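Local coordinates for protein hydrazine synthase subunit alpha (Candidatus Kuenenia stuttgartiensis, PDB 5C2V) that condenses hydroxylamine, made in the gamma subunit, with ammonia to yield hydrazine, as the two-heme alpha subunit of the hydrazine synthase complex, at residues E1-A13 with D17-V29. Numbering follows the deposited sequence.
Sequences EPVMTGGPVQGKA and DYSGMSKEVQGPV
The N-cap carboxylate of helix 18-25, on Asp17, is shared with the backbone of the irregular N-terminal segment 1-13 through Val3 and Met4. Val3 N meets OD2 of Asp17 nearly along its C-O bond, at 2.8 Å with an N-H...O angle of 152°, while Met4 N adds weak bonds to both carboxylate oxygens. Because CG of Asp17 is anti to the backbone N (chi1 177°), the carboxylate can face segment 1-13 and still let OD1 accept a weak capping bond from Gly20 N; Ser19 OG gives OD1 a further weak bond. Together, one good bond and several weak ones probably restrict rotation of this buried carboxylate. Beside it, Val3 straddles the first turn: CG1 lies 3.3 Å from Ser19 OG, and CG2 rests 3.6 Å from Gly20 CA. Ala13 CB packs on the Gly20 backbone, 3.8 Å from its C atom.

One turn further on, OE2 of Glu24 draws in three nitrogens: Ala13 N hydrogen-bonds to its syn side at 3.2 Å, and salt bridges come from the terminal amine, Glu1 N, at 3.5 Å and from Lys12 NZ at 3.4 Å. Lys23 instead sends its amine to Asp346 and the carbonyl of Pro344. Outward, Met4 O bonds Arg277 of the beta subunit. The whole is a side-chain N-cap combined with a salt-bridge network, joining the N-terminal segment to both the first turn and the later Glu24 of helix 18-25.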
loop_
_atom_site.group_PDB
_atom_site.type_symbol
_atom_site.label_atom_id
_atom_site.label_comp_id
_atom_site.label_asym_id
_atom_site.label_seq_id
_atom_site.Cartn_x
_atom_site.Cartn_y
_atom_site.Cartn_z
ATOM N N GLU D 1 -43.123 -2.817 -10.529
ATOM C CA GLU D 1 -42.859 -1.420 -10.204
ATOM C C GLU D 1 -41.804 -0.823 -11.130
ATOM O O GLU D 1 -40.934 -1.538 -11.627
ATOM C CB GLU D 1 -42.406 -1.280 -8.747
ATOM C CG GLU D 1 -43.459 -1.655 -7.719
ATOM C CD GLU D 1 -43.328 -3.088 -7.245
ATOM O OE1 GLU D 1 -43.734 -3.372 -6.098
ATOM O OE2 GLU D 1 -42.819 -3.928 -8.015
ATOM N N PRO D 2 -41.885 0.495 -11.374
ATOM C CA PRO D 2 -40.843 1.199 -12.127
ATOM C C PRO D 2 -39.571 1.369 -11.299
ATOM O O PRO D 2 -39.654 1.623 -10.097
ATOM C CB PRO D 2 -41.488 2.553 -12.430
ATOM C CG PRO D 2 -42.458 2.756 -11.318
ATOM C CD PRO D 2 -42.997 1.389 -11.001
ATOM N N VAL D 3 -38.410 1.227 -11.932
ATOM C CA VAL D 3 -37.141 1.368 -11.227
ATOM C C VAL D 3 -36.264 2.447 -11.857
ATOM O O VAL D 3 -36.077 3.520 -11.283
ATOM C CB VAL D 3 -36.360 0.038 -11.192
ATOM C CG1 VAL D 3 -35.027 0.223 -10.484
ATOM C CG2 VAL D 3 -37.181 -1.042 -10.507
ATOM N N MET D 4 -35.727 2.156 -13.038
ATOM C CA MET D 4 -34.842 3.089 -13.726
ATOM C C MET D 4 -35.622 4.275 -14.279
ATOM O O MET D 4 -35.247 5.430 -14.073
ATOM C CB MET D 4 -34.087 2.376 -14.851
ATOM C CG MET D 4 -33.021 3.221 -15.529
ATOM S SD MET D 4 -32.095 2.284 -16.761
ATOM C CE MET D 4 -30.900 3.505 -17.297
ATOM N N THR D 5 -36.713 3.981 -14.982
ATOM C CA THR D 5 -37.561 5.018 -15.559
ATOM C C THR D 5 -38.976 4.943 -15.001
ATOM O O THR D 5 -39.271 4.114 -14.142
ATOM C CB THR D 5 -37.630 4.906 -17.093
ATOM O OG1 THR D 5 -38.296 3.690 -17.456
ATOM C CG2 THR D 5 -36.236 4.911 -17.692
ATOM N N GLY D 6 -39.848 5.816 -15.495
ATOM C CA GLY D 6 -41.248 5.792 -15.117
ATOM C C GLY D 6 -42.050 4.912 -16.055
ATOM O O GLY D 6 -41.604 4.606 -17.162
ATOM N N GLY D 7 -43.231 4.494 -15.613
ATOM C CA GLY D 7 -44.085 3.643 -16.421
ATOM C C GLY D 7 -45.284 4.361 -17.013
ATOM O O GLY D 7 -45.515 5.536 -16.725
ATOM N N PRO D 8 -46.058 3.652 -17.849
ATOM C CA PRO D 8 -47.287 4.180 -18.450
ATOM C C PRO D 8 -48.379 4.402 -17.408
ATOM O O PRO D 8 -49.195 5.313 -17.544
ATOM C CB PRO D 8 -47.689 3.086 -19.444
ATOM C CG PRO D 8 -47.083 1.842 -18.898
ATOM C CD PRO D 8 -45.786 2.266 -18.272
ATOM N N VAL D 9 -48.393 3.555 -16.383
ATOM C CA VAL D 9 -49.342 3.677 -15.284
ATOM C C VAL D 9 -48.576 3.719 -13.967
ATOM O O VAL D 9 -47.536 3.074 -13.833
ATOM C CB VAL D 9 -50.349 2.503 -15.265
ATOM C CG1 VAL D 9 -51.461 2.760 -14.256
ATOM C CG2 VAL D 9 -50.931 2.274 -16.651
ATOM N N GLN D 10 -49.078 4.487 -13.004
ATOM C CA GLN D 10 -48.457 4.549 -11.689
ATOM C C GLN D 10 -48.463 3.163 -11.052
ATOM O O GLN D 10 -49.517 2.546 -10.896
ATOM C CB GLN D 10 -49.187 5.558 -10.800
ATOM C CG GLN D 10 -48.805 5.511 -9.330
ATOM C CD GLN D 10 -49.648 6.447 -8.484
ATOM O OE1 GLN D 10 -50.152 7.459 -8.972
ATOM N NE2 GLN D 10 -49.809 6.112 -7.209
ATOM N N GLY D 11 -47.281 2.680 -10.681
ATOM C CA GLY D 11 -47.144 1.344 -10.133
ATOM C C GLY D 11 -46.684 0.305 -11.143
ATOM O O GLY D 11 -46.367 -0.825 -10.775
ATOM N N LYS D 12 -46.644 0.683 -12.419
ATOM C CA LYS D 12 -46.221 -0.235 -13.476
ATOM C C LYS D 12 -44.974 0.296 -14.180
ATOM O O LYS D 12 -44.685 1.489 -14.125
ATOM C CB LYS D 12 -47.349 -0.456 -14.487
ATOM C CG LYS D 12 -48.629 -1.021 -13.881
ATOM C CD LYS D 12 -48.387 -2.354 -13.188
ATOM C CE LYS D 12 -48.182 -3.477 -14.195
ATOM N NZ LYS D 12 -48.077 -4.806 -13.530
ATOM N N ALA D 13 -44.240 -0.595 -14.843
ATOM C CA ALA D 13 -42.953 -0.233 -15.431
ATOM C C ALA D 13 -42.948 -0.317 -16.955
ATOM O O ALA D 13 -43.716 -1.071 -17.553
ATOM C CB ALA D 13 -41.854 -1.119 -14.860
ATOM N N ASP D 17 -37.263 -0.704 -19.088
ATOM C CA ASP D 17 -36.653 -0.778 -17.769
ATOM C C ASP D 17 -36.542 -2.240 -17.354
ATOM O O ASP D 17 -37.538 -2.881 -17.032
ATOM C CB ASP D 17 -37.477 0.023 -16.755
ATOM C CG ASP D 17 -36.930 -0.069 -15.342
ATOM O OD1 ASP D 17 -35.731 -0.377 -15.177
ATOM O OD2 ASP D 17 -37.703 0.183 -14.393
ATOM N N TYR D 18 -35.315 -2.749 -17.339
ATOM C CA TYR D 18 -35.074 -4.171 -17.121
ATOM C C TYR D 18 -35.375 -4.583 -15.687
ATOM O O TYR D 18 -36.139 -5.519 -15.445
ATOM C CB TYR D 18 -33.628 -4.525 -17.478
ATOM C CG TYR D 18 -33.168 -5.864 -16.947
ATOM C CD1 TYR D 18 -32.444 -5.954 -15.764
ATOM C CD2 TYR D 18 -33.457 -7.040 -17.628
ATOM C CE1 TYR D 18 -32.024 -7.174 -15.273
ATOM C CE2 TYR D 18 -33.039 -8.267 -17.145
ATOM C CZ TYR D 18 -32.324 -8.326 -15.967
ATOM O OH TYR D 18 -31.904 -9.544 -15.481
ATOM N N SER D 19 -34.769 -3.875 -14.740
ATOM C CA SER D 19 -34.965 -4.157 -13.324
ATOM C C SER D 19 -36.410 -3.903 -12.912
ATOM O O SER D 19 -36.895 -4.475 -11.937
ATOM C CB SER D 19 -34.013 -3.311 -12.476
ATOM O OG SER D 19 -34.130 -1.937 -12.800
ATOM N N GLY D 20 -37.093 -3.043 -13.660
ATOM C CA GLY D 20 -38.493 -2.761 -13.409
ATOM C C GLY D 20 -39.403 -3.870 -13.901
ATOM O O GLY D 20 -40.341 -4.266 -13.209
ATOM N N MET D 21 -39.123 -4.373 -15.099
ATOM C CA MET D 21 -39.917 -5.451 -15.679
ATOM C C MET D 21 -39.692 -6.763 -14.939
ATOM O O MET D 21 -40.617 -7.558 -14.780
ATOM C CB MET D 21 -39.587 -5.631 -17.164
ATOM C CG MET D 21 -39.979 -4.455 -18.044
ATOM S SD MET D 21 -41.759 -4.210 -18.173
ATOM C CE MET D 21 -42.232 -5.654 -19.123
ATOM N N SER D 22 -38.460 -6.981 -14.488
ATOM C CA SER D 22 -38.093 -8.220 -13.811
ATOM C C SER D 22 -38.888 -8.439 -12.524
ATOM O O SER D 22 -39.086 -9.575 -12.096
ATOM C CB SER D 22 -36.594 -8.234 -13.504
ATOM O OG SER D 22 -35.827 -8.223 -14.696
ATOM N N LYS D 23 -39.344 -7.350 -11.913
ATOM C CA LYS D 23 -40.110 -7.440 -10.675
ATOM C C LYS D 23 -41.515 -7.986 -10.941
ATOM O O LYS D 23 -42.062 -8.735 -10.130
ATOM C CB LYS D 23 -40.185 -6.070 -9.994
ATOM C CG LYS D 23 -38.824 -5.493 -9.628
ATOM C CD LYS D 23 -38.941 -4.133 -8.957
ATOM C CE LYS D 23 -39.360 -4.264 -7.502
ATOM N NZ LYS D 23 -38.312 -4.939 -6.685
ATOM N N GLU D 24 -42.091 -7.598 -12.074
ATOM C CA GLU D 24 -43.417 -8.059 -12.484
ATOM C C GLU D 24 -43.407 -9.437 -13.146
ATOM O O GLU D 24 -44.300 -10.253 -12.917
ATOM C CB GLU D 24 -44.054 -7.042 -13.437
ATOM C CG GLU D 24 -44.242 -5.661 -12.830
ATOM C CD GLU D 24 -44.449 -4.574 -13.871
ATOM O OE1 GLU D 24 -44.162 -4.818 -15.062
ATOM O OE2 GLU D 24 -44.896 -3.471 -13.492
ATOM N N VAL D 25 -42.399 -9.685 -13.976
ATOM C CA VAL D 25 -42.373 -10.880 -14.815
ATOM C C VAL D 25 -41.874 -12.103 -14.049
ATOM O O VAL D 25 -41.975 -13.232 -14.530
ATOM C CB VAL D 25 -41.490 -10.661 -16.063
ATOM C CG1 VAL D 25 -40.020 -10.838 -15.715
ATOM C CG2 VAL D 25 -41.898 -11.605 -17.187
ATOM N N GLN D 26 -41.345 -11.871 -12.851
ATOM C CA GLN D 26 -40.790 -12.941 -12.026
ATOM C C GLN D 26 -41.797 -14.047 -11.719
ATOM O O GLN D 26 -41.646 -15.182 -12.174
ATOM C CB GLN D 26 -40.256 -12.368 -10.715
ATOM C CG GLN D 26 -39.678 -13.417 -9.785
ATOM C CD GLN D 26 -39.680 -12.971 -8.341
ATOM O OE1 GLN D 26 -38.626 -12.822 -7.724
ATOM N NE2 GLN D 26 -40.870 -12.758 -7.792
ATOM N N GLY D 27 -42.819 -13.711 -10.939
ATOM C CA GLY D 27 -43.788 -14.693 -10.484
ATOM C C GLY D 27 -43.355 -15.308 -9.167
ATOM O O GLY D 27 -42.225 -15.103 -8.728
ATOM N N PRO D 28 -44.257 -16.064 -8.522
ATOM C CA PRO D 28 -43.958 -16.719 -7.242
ATOM C C PRO D 28 -42.861 -17.774 -7.368
ATOM O O PRO D 28 -42.718 -18.382 -8.429
ATOM C CB PRO D 28 -45.293 -17.372 -6.859
ATOM C CG PRO D 28 -46.326 -16.637 -7.649
ATOM C CD PRO D 28 -45.655 -16.273 -8.934
ATOM N N VAL D 29 -42.097 -17.983 -6.299
ATOM C CA VAL D 29 -41.044 -18.994 -6.306
ATOM C C VAL D 29 -41.355 -20.130 -5.334
ATOM O O VAL D 29 -41.262 -19.958 -4.118
ATOM C CB VAL D 29 -39.679 -18.379 -5.931
ATOM C CG1 VAL D 29 -38.608 -19.457 -5.851
ATOM C CG2 VAL D 29 -39.291 -17.295 -6.925
#